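Local coordinates for acetylcholine-binding protein (Bulinus truncatus, PDB 2BJ0), which probably binds acetylcholine as a soluble pentamer, and resembles the extracellular ligand-binding domain of nicotinic acetylcholine receptors, at residues Leu85-Ala90 and Ile137-Trp142; Gln177-Lys182 and Asp192-Thr197. All blocks are in the same frame, centred on the assembly; numbering follows the deposited sequence.

Contact 1 (Leu85-Ala90 and Ile137-Trp142); sequences LSFYNA and IKVGSW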
ATOM      1  N   LEU A  85     -10.610  16.602  -3.537  1.00 25.36           N
ATOM      2  CA  LEU A  85      -9.842  17.236  -4.614  1.00 25.56           C
ATOM      3  C   LEU A  85      -9.051  16.210  -5.400  1.00 26.61           C
ATOM      4  O   LEU A  85      -8.373  15.357  -4.815  1.00 25.65           O
ATOM      5  CB  LEU A  85      -8.871  18.276  -4.065  1.00 25.72           C
ATOM      6  CG  LEU A  85      -9.510  19.441  -3.318  1.00 26.10           C
ATOM      7  CD1 LEU A  85      -8.396  20.162  -2.626  1.00 26.46           C
ATOM      8  CD2 LEU A  85     -10.290  20.350  -4.280  1.00 26.99           C
ATOM      9  N   SER A  86      -9.181  16.261  -6.714  1.00 25.59           N
ATOM     10  CA  SER A  86      -8.378  15.438  -7.583  1.00 26.01           C
ATOM     11  C   SER A  86      -7.645  16.352  -8.530  1.00 26.28           C
ATOM     12  O   SER A  86      -8.125  17.471  -8.863  1.00 25.60           O
ATOM     13  CB  SER A  86      -9.239  14.432  -8.374  1.00 26.07           C
ATOM     14  OG  SER A  86      -9.917  13.510  -7.515  1.00 27.62           O
ATOM     15  N   PHE A  87      -6.491  15.889  -8.972  1.00 25.67           N
ATOM     16  CA  PHE A  87      -5.788  16.519 -10.079  1.00 26.14           C
ATOM     17  C   PHE A  87      -6.309  15.899 -11.359  1.00 26.43           C
ATOM     18  O   PHE A  87      -5.983  14.742 -11.678  1.00 26.79           O
ATOM     19  CB  PHE A  87      -4.295  16.308  -9.961  1.00 26.12           C
ATOM     20  CG  PHE A  87      -3.702  16.918  -8.719  1.00 27.62           C
ATOM     21  CD1 PHE A  87      -3.375  18.261  -8.680  1.00 25.72           C
ATOM     22  CD2 PHE A  87      -3.444  16.135  -7.593  1.00 27.58           C
ATOM     23  CE1 PHE A  87      -2.830  18.838  -7.536  1.00 28.15           C
ATOM     24  CE2 PHE A  87      -2.900  16.719  -6.436  1.00 29.64           C
ATOM     25  CZ  PHE A  87      -2.590  18.071  -6.418  1.00 29.08           C
ATOM     26  N   TYR A  88      -7.102  16.672 -12.096  1.00 26.09           N
ATOM     27  CA  TYR A  88      -7.782  16.204 -13.293  1.00 25.88           C
ATOM     28  C   TYR A  88      -6.828  15.728 -14.385  1.00 25.28           C
ATOM     29  O   TYR A  88      -7.200  14.868 -15.197  1.00 24.89           O
ATOM     30  CB  TYR A  88      -8.704  17.307 -13.818  1.00 27.53           C
ATOM     31  CG  TYR A  88     -10.092  17.250 -13.212  1.00 29.29           C
ATOM     32  CD1 TYR A  88     -10.309  17.517 -11.851  1.00 29.85           C
ATOM     33  CD2 TYR A  88     -11.187  16.864 -13.998  1.00 31.63           C
ATOM     34  CE1 TYR A  88     -11.599  17.434 -11.294  1.00 31.45           C
ATOM     35  CE2 TYR A  88     -12.472  16.776 -13.469  1.00 32.91           C
ATOM     36  CZ  TYR A  88     -12.681  17.063 -12.126  1.00 32.66           C
ATOM     37  OH  TYR A  88     -13.982  16.943 -11.639  1.00 33.63           O
ATOM     38  N   ASN A  89      -5.619  16.286 -14.425  1.00 23.59           N
ATOM     39  CA  ASN A  89      -4.664  15.903 -15.452  1.00 24.50           C
ATOM     40  C   ASN A  89      -3.507  15.062 -14.900  1.00 23.93           C
ATOM     41  O   ASN A  89      -2.456  14.987 -15.500  1.00 24.38           O
ATOM     42  CB  ASN A  89      -4.145  17.117 -16.240  1.00 24.22           C
ATOM     43  CG  ASN A  89      -3.391  18.137 -15.387  1.00 25.84           C
ATOM     44  OD1 ASN A  89      -3.723  18.420 -14.226  1.00 26.41           O
ATOM     45  ND2 ASN A  89      -2.372  18.730 -15.995  1.00 26.37           N
ATOM     46  N   ALA A  90      -3.702  14.460 -13.744  1.00 23.62           N
ATOM     47  CA  ALA A  90      -2.638  13.659 -13.147  1.00 23.78           C
ATOM     48  C   ALA A  90      -2.509  12.367 -13.926  1.00 23.44           C
ATOM     49  O   ALA A  90      -3.500  11.842 -14.461  1.00 23.18           O
ATOM     50  CB  ALA A  90      -2.929  13.363 -11.694  1.00 24.09           C
ATOM     51  N   ILE A 137      -1.574  22.671 -14.142  1.00 31.29           N
ATOM     52  CA  ILE A 137      -2.133  21.665 -13.239  1.00 30.94           C
ATOM     53  C   ILE A 137      -3.589  22.015 -12.920  1.00 31.07           C
ATOM     54  O   ILE A 137      -3.880  23.129 -12.480  1.00 30.72           O
ATOM     55  CB  ILE A 137      -1.293  21.573 -11.938  1.00 30.57           C
ATOM     56  CG1 ILE A 137       0.106  21.056 -12.218  1.00 29.28           C
ATOM     57  CG2 ILE A 137      -2.003  20.685 -10.904  1.00 29.67           C
ATOM     58  CD1 ILE A 137       1.104  21.424 -11.103  1.00 30.07           C
ATOM     59  N   LYS A 138      -4.488  21.056 -13.136  1.00 30.42           N
ATOM     60  CA  LYS A 138      -5.919  21.250 -12.939  1.00 31.13           C
ATOM     61  C   LYS A 138      -6.395  20.531 -11.673  1.00 30.04           C
ATOM     62  O   LYS A 138      -6.227  19.307 -11.548  1.00 30.05           O
ATOM     63  CB  LYS A 138      -6.681  20.765 -14.176  1.00 30.78           C
ATOM     64  CG  LYS A 138      -8.180  21.082 -14.160  1.00 33.23           C
ATOM     65  CD  LYS A 138      -8.840  20.687 -15.503  1.00 33.39           C
ATOM     66  CE  LYS A 138     -10.353  20.429 -15.366  1.00 32.79           C
ATOM     67  NZ  LYS A 138     -10.942  19.982 -16.681  1.00 35.28           N
ATOM     68  N   VAL A 139      -6.958  21.292 -10.728  1.00 28.63           N
ATOM     69  CA  VAL A 139      -7.446  20.746  -9.465  1.00 27.45           C
ATOM     70  C   VAL A 139      -8.911  21.074  -9.246  1.00 27.47           C
ATOM     71  O   VAL A 139      -9.338  22.249  -9.402  1.00 25.26           O
ATOM     72  CB  VAL A 139      -6.684  21.379  -8.266  1.00 28.63           C
ATOM     73  CG1 VAL A 139      -6.952  20.588  -6.973  1.00 28.80           C
ATOM     74  CG2 VAL A 139      -5.186  21.495  -8.543  1.00 28.21           C
ATOM     75  N   GLY A 140      -9.698  20.081  -8.859  1.00 25.09           N
ATOM     76  CA  GLY A 140     -11.085  20.373  -8.471  1.00 24.70           C
ATOM     77  C   GLY A 140     -11.705  19.173  -7.796  1.00 25.51           C
ATOM     78  O   GLY A 140     -11.055  18.122  -7.692  1.00 25.61           O
ATOM     79  N   SER A 141     -12.932  19.321  -7.301  1.00 24.90           N
ATOM     80  CA  SER A 141     -13.614  18.192  -6.702  1.00 25.32           C
ATOM     81  C   SER A 141     -13.985  17.213  -7.790  1.00 26.23           C
ATOM     82  O   SER A 141     -14.488  17.591  -8.860  1.00 26.49           O
ATOM     83  CB  SER A 141     -14.850  18.628  -5.946  1.00 24.76           C
ATOM     84  OG  SER A 141     -15.652  17.534  -5.598  1.00 23.40           O
ATOM     85  N   TRP A 142     -13.731  15.939  -7.520  1.00 25.83           N
ATOM     86  CA  TRP A 142     -14.081  14.917  -8.477  1.00 25.88           C
ATOM     87  C   TRP A 142     -15.572  14.665  -8.562  1.00 25.72           C
ATOM     88  O   TRP A 142     -16.062  14.311  -9.633  1.00 25.74           O
ATOM     89  CB  TRP A 142     -13.375  13.603  -8.123  1.00 27.11           C
ATOM     90  CG  TRP A 142     -13.428  12.597  -9.228  1.00 27.42           C
ATOM     91  CD1 TRP A 142     -14.098  11.420  -9.223  1.00 28.34           C
ATOM     92  CD2 TRP A 142     -12.791  12.692 -10.509  1.00 29.02           C
ATOM     93  NE1 TRP A 142     -13.908  10.761 -10.414  1.00 29.82           N
ATOM     94  CE2 TRP A 142     -13.105  11.517 -11.220  1.00 28.11           C
ATOM     95  CE3 TRP A 142     -11.955  13.643 -11.118  1.00 30.32           C
ATOM     96  CZ2 TRP A 142     -12.631  11.264 -12.507  1.00 28.50           C
ATOM     97  CZ3 TRP A 142     -11.480  13.391 -12.411  1.00 29.65           C
ATOM     98  CH2 TRP A 142     -11.837  12.215 -13.092  1.00 28.02           C
TER
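Ser86 and Gly140 form a hydrogen-bonded antiparallel pair between the edge strand 85-87 and strand 133-141. Both strands belong to the four-stranded sheet of an immunoglobulin-like beta sandwich. Ser86 N donates to Gly140 O at 2.8 Å, and Gly140 N returns a bond to Ser86 O. From the last strand residue, Phe87, to Ala90 the chain makes a type I beta turn. Tyr88 N still reaches Lys138 O, through a more bent bond of 141°. Asn89 CG sits between its backbone N and carbonyl carbon (chi1 62°), which brings it up to strand 133-141. Lys138 N gives a nearly straight bond to Asn89 OD1 at 3.0 Å, from above the amide plane. Asn89 ND2 binds Arg136 O, so both ends of the amide are held.

On the Phe87 and Val139 face, Phe87 CE1 lies 3.7 Å from Val139 CG2, and Ile137 CG2 meets CD1 of the same ring. This side faces strands 45-57 and 109-121. On the Ser86 face, the Tyr88 ring lies beside the bare backbone of Gly140. Tyr88 OH is 2.9 Å from Ser141 O, a likely hydrogen bond. Trp142 CE3 and CZ3 lie over one face of the Tyr88 ring, toward its rim, with the planes oblique at 49° and CE3 3.6 Å from Tyr88 CZ. The aliphatic chain of Lys138 runs past Tyr88 CB, and its NZ binds Tyr184 OH. An alanine in place of Tyr88 would probably leave Ser141 O without this hydroxyl and open a gap beside Trp142. Tyr88 and Trp142 probably correspond to aromatic residues of the inter-subunit agonist pocket in nicotinic receptors. Consistent with this, Trp142 NE1 bonds to Val113 O of the second subunit. Ser86 OG, hydrogen-bonded to Ala99 N of the same second subunit, sits 3.5 Å from Trp142 CB.

Contact 2 (Gln177-Lys182 and Asp192-Thr197); sequences QSLNRK and DDIEIT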
ATOM      1  N   GLN A 177      -2.655  31.168 -10.816  1.00 37.40           N
ATOM      2  CA  GLN A 177      -3.807  30.282 -10.870  1.00 37.96           C
ATOM      3  C   GLN A 177      -5.037  31.021 -11.362  1.00 38.90           C
ATOM      4  O   GLN A 177      -5.156  32.232 -11.209  1.00 38.72           O
ATOM      5  CB  GLN A 177      -4.063  29.635  -9.511  1.00 37.88           C
ATOM      6  CG  GLN A 177      -4.747  30.494  -8.478  1.00 37.43           C
ATOM      7  CD  GLN A 177      -4.698  29.850  -7.107  1.00 39.28           C
ATOM      8  OE1 GLN A 177      -3.650  29.336  -6.711  1.00 40.52           O
ATOM      9  NE2 GLN A 177      -5.821  29.869  -6.380  1.00 36.25           N
ATOM     10  N   SER A 178      -5.940  30.270 -11.966  1.00 39.55           N
ATOM     11  CA  SER A 178      -7.172  30.802 -12.456  1.00 41.34           C
ATOM     12  C   SER A 178      -8.324  29.873 -12.055  1.00 41.78           C
ATOM     13  O   SER A 178      -8.174  28.649 -12.053  1.00 41.02           O
ATOM     14  CB  SER A 178      -7.067  30.953 -13.970  1.00 41.31           C
ATOM     15  OG  SER A 178      -8.344  30.933 -14.557  1.00 44.97           O
ATOM     16  N   LEU A 179      -9.459  30.464 -11.700  1.00 42.52           N
ATOM     17  CA  LEU A 179     -10.643  29.706 -11.324  1.00 44.11           C
ATOM     18  C   LEU A 179     -11.557  29.573 -12.538  1.00 45.06           C
ATOM     19  O   LEU A 179     -11.827  30.550 -13.216  1.00 44.65           O
ATOM     20  CB  LEU A 179     -11.369  30.398 -10.162  1.00 44.22           C
ATOM     21  CG  LEU A 179     -12.805  29.981  -9.809  1.00 45.32           C
ATOM     22  CD1 LEU A 179     -12.888  28.498  -9.373  1.00 44.83           C
ATOM     23  CD2 LEU A 179     -13.377  30.888  -8.721  1.00 45.25           C
ATOM     24  N   ASN A 180     -12.012  28.360 -12.821  1.00 46.02           N
ATOM     25  CA  ASN A 180     -12.864  28.118 -13.982  1.00 47.51           C
ATOM     26  C   ASN A 180     -14.015  27.217 -13.582  1.00 48.44           C
ATOM     27  O   ASN A 180     -13.989  26.632 -12.501  1.00 47.57           O
ATOM     28  CB  ASN A 180     -12.063  27.463 -15.121  1.00 47.71           C
ATOM     29  CG  ASN A 180     -10.648  28.053 -15.275  1.00 49.22           C
ATOM     30  OD1 ASN A 180     -10.472  29.173 -15.772  1.00 50.62           O
ATOM     31  ND2 ASN A 180      -9.642  27.294 -14.857  1.00 48.86           N
ATOM     32  N   ARG A 181     -15.025  27.119 -14.442  1.00 49.94           N
ATOM     33  CA  ARG A 181     -16.047  26.079 -14.304  1.00 51.96           C
ATOM     34  C   ARG A 181     -16.385  25.437 -15.636  1.00 52.66           C
ATOM     35  O   ARG A 181     -16.386  26.108 -16.666  1.00 52.67           O
ATOM     36  CB  ARG A 181     -17.299  26.583 -13.598  1.00 52.24           C
ATOM     37  CG  ARG A 181     -17.862  27.857 -14.145  1.00 55.28           C
ATOM     38  CD  ARG A 181     -18.401  28.753 -13.047  1.00 60.47           C
ATOM     39  NE  ARG A 181     -17.327  29.173 -12.139  1.00 63.39           N
ATOM     40  CZ  ARG A 181     -17.513  29.805 -10.985  1.00 64.06           C
ATOM     41  NH1 ARG A 181     -18.737  30.093 -10.557  1.00 64.70           N
ATOM     42  NH2 ARG A 181     -16.461  30.142 -10.252  1.00 64.92           N
ATOM     43  N   LYS A 182     -16.653  24.132 -15.594  1.00 53.61           N
ATOM     44  CA  LYS A 182     -16.852  23.311 -16.789  1.00 54.83           C
ATOM     45  C   LYS A 182     -18.134  22.470 -16.713  1.00 55.28           C
ATOM     46  O   LYS A 182     -18.539  22.016 -15.641  1.00 54.88           O
ATOM     47  CB  LYS A 182     -15.634  22.386 -17.020  1.00 55.09           C
ATOM     48  CG  LYS A 182     -14.294  23.112 -17.304  1.00 56.86           C
ATOM     49  CD  LYS A 182     -14.274  23.827 -18.685  1.00 59.34           C
ATOM     50  CE  LYS A 182     -13.432  25.125 -18.680  1.00 59.49           C
ATOM     51  NZ  LYS A 182     -11.966  24.899 -18.458  1.00 60.16           N
ATOM     52  N   ASP A 192     -16.454  23.337 -10.478  1.00 37.14           N
ATOM     53  CA  ASP A 192     -15.363  24.295 -10.386  1.00 35.11           C
ATOM     54  C   ASP A 192     -13.988  23.632 -10.453  1.00 35.31           C
ATOM     55  O   ASP A 192     -13.781  22.544  -9.908  1.00 34.13           O
ATOM     56  CB  ASP A 192     -15.438  25.030  -9.076  1.00 34.48           C
ATOM     57  CG  ASP A 192     -16.636  25.965  -8.988  1.00 33.92           C
ATOM     58  OD1 ASP A 192     -17.362  26.156  -9.988  1.00 30.31           O
ATOM     59  OD2 ASP A 192     -16.928  26.516  -7.929  1.00 29.27           O
ATOM     60  N   ASP A 193     -13.043  24.302 -11.099  1.00 34.53           N
ATOM     61  CA  ASP A 193     -11.654  23.907 -10.954  1.00 35.48           C
ATOM     62  C   ASP A 193     -10.762  25.119 -10.814  1.00 34.69           C
ATOM     63  O   ASP A 193     -11.133  26.227 -11.222  1.00 34.13           O
ATOM     64  CB  ASP A 193     -11.196  22.971 -12.071  1.00 35.83           C
ATOM     65  CG  ASP A 193     -11.177  23.634 -13.414  1.00 39.94           C
ATOM     66  OD1 ASP A 193     -10.167  24.293 -13.751  1.00 44.43           O
ATOM     67  OD2 ASP A 193     -12.123  23.520 -14.222  1.00 44.47           O
ATOM     68  N   ILE A 194      -9.617  24.928 -10.182  1.00 33.27           N
ATOM     69  CA  ILE A 194      -8.578  25.940 -10.245  1.00 32.83           C
ATOM     70  C   ILE A 194      -7.454  25.363 -11.085  1.00 33.05           C
ATOM     71  O   ILE A 194      -7.068  24.189 -10.929  1.00 32.87           O
ATOM     72  CB  ILE A 194      -8.112  26.361  -8.839  1.00 32.73           C
ATOM     73  CG1 ILE A 194      -9.268  27.056  -8.128  1.00 32.18           C
ATOM     74  CG2 ILE A 194      -6.863  27.284  -8.913  1.00 32.48           C
ATOM     75  CD1 ILE A 194      -8.984  27.510  -6.714  1.00 30.99           C
ATOM     76  N   GLU A 195      -6.950  26.178 -11.998  1.00 32.59           N
ATOM     77  CA  GLU A 195      -5.883  25.765 -12.872  1.00 33.20           C
ATOM     78  C   GLU A 195      -4.611  26.523 -12.543  1.00 32.72           C
ATOM     79  O   GLU A 195      -4.574  27.761 -12.645  1.00 32.75           O
ATOM     80  CB  GLU A 195      -6.298  26.008 -14.317  1.00 33.70           C
ATOM     81  CG  GLU A 195      -5.213  25.660 -15.328  1.00 39.91           C
ATOM     82  CD  GLU A 195      -5.783  25.120 -16.638  1.00 46.77           C
ATOM     83  OE1 GLU A 195      -6.944  24.614 -16.645  1.00 49.39           O
ATOM     84  OE2 GLU A 195      -5.056  25.197 -17.663  1.00 51.45           O
ATOM     85  N   ILE A 196      -3.565  25.787 -12.175  1.00 31.06           N
ATOM     86  CA  ILE A 196      -2.257  26.379 -11.979  1.00 31.16           C
ATOM     87  C   ILE A 196      -1.471  26.378 -13.283  1.00 30.95           C
ATOM     88  O   ILE A 196      -1.356  25.351 -13.933  1.00 31.36           O
ATOM     89  CB  ILE A 196      -1.456  25.648 -10.879  1.00 31.04           C
ATOM     90  CG1 ILE A 196      -2.232  25.647  -9.566  1.00 31.53           C
ATOM     91  CG2 ILE A 196      -0.117  26.316 -10.670  1.00 31.34           C
ATOM     92  CD1 ILE A 196      -1.709  24.620  -8.595  1.00 33.66           C
ATOM     93  N   THR A 197      -0.937  27.534 -13.658  1.00 29.62           N
ATOM     94  CA  THR A 197      -0.091  27.649 -14.828  1.00 29.25           C
ATOM     95  C   THR A 197       1.281  28.150 -14.371  1.00 29.55           C
ATOM     96  O   THR A 197       1.371  29.130 -13.641  1.00 30.29           O
ATOM     97  CB  THR A 197      -0.734  28.624 -15.855  1.00 29.16           C
ATOM     98  OG1 THR A 197      -1.983  28.070 -16.308  1.00 28.50           O
ATOM     99  CG2 THR A 197       0.091  28.673 -17.113  1.00 30.03           C
TER
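Asn180 and Asp193 are joined three times. Asn180 N gives a nearly straight bond to Asp193 O at 2.8 Å. Asp193 N returns one to Asn180 O at 2.9 Å. The side chains add a third, from Asn180 ND2 to Asp193 OD1 at 3.2 Å, with an N-H...O angle of 175°. The oxygen lies in the plane of the amide, but the donor stands above the plane of the carboxylate. Asp193 CG sits between its backbone N and carbonyl carbon (chi1 66°), which brings CG toward the Asn180 strand. Asn180 OD1 accepts from Ser178 OG; with the ND2 bond this fixes the rotation of the amide. Asp193 OD2 is buried and has no hydrogen-bond partner in the model. Lys182 NZ is 4.5 Å from Asp193 OD2, beyond a salt bridge, and would probably steady the negative charge.

Ser178 and Glu195 form the next hydrogen-bonded pair, and Glu195 N meets Ser178 O at 2.8 Å. These pairs belong to the beta hairpin of strands 170-183 and 190-202. Its tip carries the vicinal disulfide Cys186-Cys187, as in the C loop of nicotinic receptor alpha subunits.

On the other face, Asp192 OD1 lies over one face of the Arg181 guanidinium, 3.7 Å from NE. This is a long salt bridge of charges only, since no N-H points at the oxygen. Asp192 is held more firmly elsewhere, by Leu151 N at OD2 and Asn146 ND2 at OD1. Further along this face, Leu179 CD1 touches Ile194 CG1 at 4.1 Å. The Gln177 chain crosses Ile194 obliquely, with Gln177 CB 3.7 Å from Ile194 CG2. Phe31 of strand 25-40 packs on Gln177 and Ile194, and Leu151 of strand 149-153 covers Leu179 and Ile194.

Overall arrangement
Contacts 1 and 2 lie in one four-stranded antiparallel sheet, with their centres about 10 Å apart. Across it the order is 85-87, 133-141, 190-202 and 170-183. Contact 1 therefore pairs one outer strand with its neighbour, and contact 2 pairs the other two. The inner strands 133-141 and 190-202 join them, with Ile137 O 2.7 Å from Ile196 N in a probable hydrogen bond. Along the chain, contact 1 closes before contact 2 opens. Contact 1 touches a second subunit, while contact 2 touches no other chain. The sheet thus carries both the likely pocket residues of contact 1 and the hairpin whose tip, the C loop, probably closes over the same pocket.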